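Local atomic coordinates of Glyoxalase/bleomycin resistance protein/dioxygenase (Vibrio splendidus, PDB entry 2RK9), a protein that is of unestablished function but belongs to the glyoxalase/bleomycin resistance protein/dioxygenase superfamily, whose members include metal-dependent enzymes and antibiotic-binding proteins. Residues P86-Q89 with R90-S94. The protein carries 1 engineered substitution. Numbering follows the deposited sequence.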
loop_
_atom_site.group_PDB
_atom_site.type_symbol
_atom_site.label_atom_id
_atom_site.label_comp_id
_atom_site.label_asym_id
_atom_site.label_seq_id
_atom_site.Cartn_x
_atom_site.Cartn_y
_atom_site.Cartn_z
ATOM N N PRO B 86 11.004 -8.119 18.381
ATOM C CA PRO B 86 9.904 -8.062 19.351
ATOM C C PRO B 86 8.525 -8.095 18.687
ATOM O O PRO B 86 7.568 -8.614 19.250
ATOM C CB PRO B 86 10.172 -6.764 20.116
ATOM C CG PRO B 86 10.968 -5.928 19.154
ATOM C CD PRO B 86 11.876 -6.936 18.499
ATOM N N LEU B 87 8.429 -7.535 17.490
ATOM C CA LEU B 87 7.160 -7.551 16.771
ATOM C C LEU B 87 6.772 -8.999 16.466
ATOM O O LEU B 87 5.662 -9.431 16.775
ATOM C CB LEU B 87 7.279 -6.765 15.463
ATOM C CG LEU B 87 6.114 -6.848 14.469
ATOM C CD1 LEU B 87 4.810 -6.434 15.127
ATOM C CD2 LEU B 87 6.425 -5.937 13.280
ATOM N N TYR B 88 7.694 -9.749 15.872
ATOM C CA TYR B 88 7.422 -11.132 15.520
ATOM C C TYR B 88 7.068 -11.997 16.721
ATOM O O TYR B 88 6.175 -12.834 16.636
ATOM C CB TYR B 88 8.616 -11.761 14.797
ATOM C CG TYR B 88 8.347 -13.163 14.298
ATOM C CD1 TYR B 88 7.428 -13.392 13.277
ATOM C CD2 TYR B 88 9.020 -14.264 14.838
ATOM C CE1 TYR B 88 7.180 -14.682 12.803
ATOM C CE2 TYR B 88 8.778 -15.560 14.368
ATOM C CZ TYR B 88 7.855 -15.758 13.348
ATOM O OH TYR B 88 7.599 -17.024 12.860
ATOM N N GLN B 89 7.766 -11.812 17.836
ATOM C CA GLN B 89 7.468 -12.638 18.992
ATOM C C GLN B 89 6.057 -12.384 19.525
ATOM O O GLN B 89 5.392 -13.317 19.977
ATOM C CB GLN B 89 8.537 -12.460 20.084
ATOM C CG GLN B 89 8.752 -11.058 20.556
ATOM C CD GLN B 89 9.735 -10.999 21.716
ATOM O OE1 GLN B 89 10.944 -11.212 21.543
ATOM N NE2 GLN B 89 9.217 -10.721 22.912
ATOM N N ARG B 90 5.572 -11.148 19.427
ATOM C CA ARG B 90 4.222 -10.847 19.905
ATOM C C ARG B 90 3.181 -11.464 18.978
ATOM O O ARG B 90 2.167 -11.992 19.437
ATOM C CB ARG B 90 3.994 -9.334 20.013
ATOM C CG ARG B 90 2.659 -8.991 20.668
ATOM C CD ARG B 90 2.473 -7.497 20.936
ATOM N NE ARG B 90 2.636 -6.702 19.726
ATOM C CZ ARG B 90 3.764 -6.089 19.381
ATOM N NH1 ARG B 90 4.839 -6.173 20.160
ATOM N NH2 ARG B 90 3.822 -5.386 18.256
ATOM N N VAL B 91 3.433 -11.400 17.672
ATOM C CA VAL B 91 2.509 -11.970 16.693
ATOM C C VAL B 91 2.441 -13.483 16.868
ATOM O O VAL B 91 1.363 -14.080 16.836
ATOM C CB VAL B 91 2.966 -11.652 15.252
ATOM C CG1 VAL B 91 2.069 -12.371 14.244
ATOM C CG2 VAL B 91 2.920 -10.159 15.019
ATOM N N ASN B 92 3.605 -14.088 17.062
ATOM C CA ASN B 92 3.723 -15.528 17.239
ATOM C C ASN B 92 3.019 -15.966 18.520
ATOM O O ASN B 92 2.501 -17.082 18.603
ATOM C CB ASN B 92 5.201 -15.895 17.313
ATOM C CG ASN B 92 5.499 -17.272 16.762
ATOM O OD1 ASN B 92 6.644 -17.722 16.827
ATOM N ND2 ASN B 92 4.490 -17.947 16.212
ATOM N N GLU B 93 3.006 -15.081 19.515
ATOM C CA GLU B 93 2.374 -15.370 20.798
ATOM C C GLU B 93 0.861 -15.229 20.800
ATOM O O GLU B 93 0.146 -16.148 21.196
ATOM C CB GLU B 93 2.960 -14.474 21.894
ATOM C CG GLU B 93 4.215 -15.041 22.519
ATOM C CD GLU B 93 4.755 -14.194 23.652
ATOM O OE1 GLU B 93 3.955 -13.691 24.478
ATOM O OE2 GLU B 93 5.990 -14.050 23.724
ATOM N N SER B 94 0.369 -14.086 20.341
ATOM C CA SER B 94 -1.065 -13.832 20.345
ATOM C C SER B 94 -1.840 -14.108 19.062
ATOM O O SER B 94 -3.071 -14.041 19.069
ATOM C CB SER B 94 -1.319 -12.391 20.784
ATOM O OG SER B 94 -0.509 -11.501 20.040
#
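L87 meets R90 and V91 on one flank of helix 84-94, which follows strand 75-80 in this vicinal oxygen chelate fold. The leucine's CD1 is the branch that does the touching: it lies 3.4 Å from NH2 of R90, the two side chains crossing at a slant, and 4.2 Å from CG2 of V91, which runs alongside and points the same way. The arginine starts out extended, then bends at chi3 (55°), and this kink turns its guanidinium back along the helix, bringing NH2 beside the leucine methyl. From there NE is hydrogen-bonded to the carbonyl of V26 in the second subunit, whose L27 packs on both R90 and V91, so this flank belongs to the dimer contact.

Round the helix from L87, Y88 and N92 face the sheet. Y88 swings its ring out on a CG placed opposite the backbone N (chi1 -175°), which carries it to I99, A102 and L103 and into an edge-to-face pair with F120; L87 and V91 also touch F120. The N92 amide, its plane 37° from that of the ring, brings OD1 to 3.9 Å from CE2 of Y88, a loose van der Waals approach.

Beneath these side chains the backbone keeps its i to i+4 ladder, weakening at E93 N to Q89 O: V91 N to L87 O is 3.1 Å and close to straight, and N92 N to Y88 O is equally straight. At the C-terminal end R90 O accepts two bonds from S94, whose N and OG approach from opposite faces of the carbonyl plane, OG at 2.8 Å from R90 O.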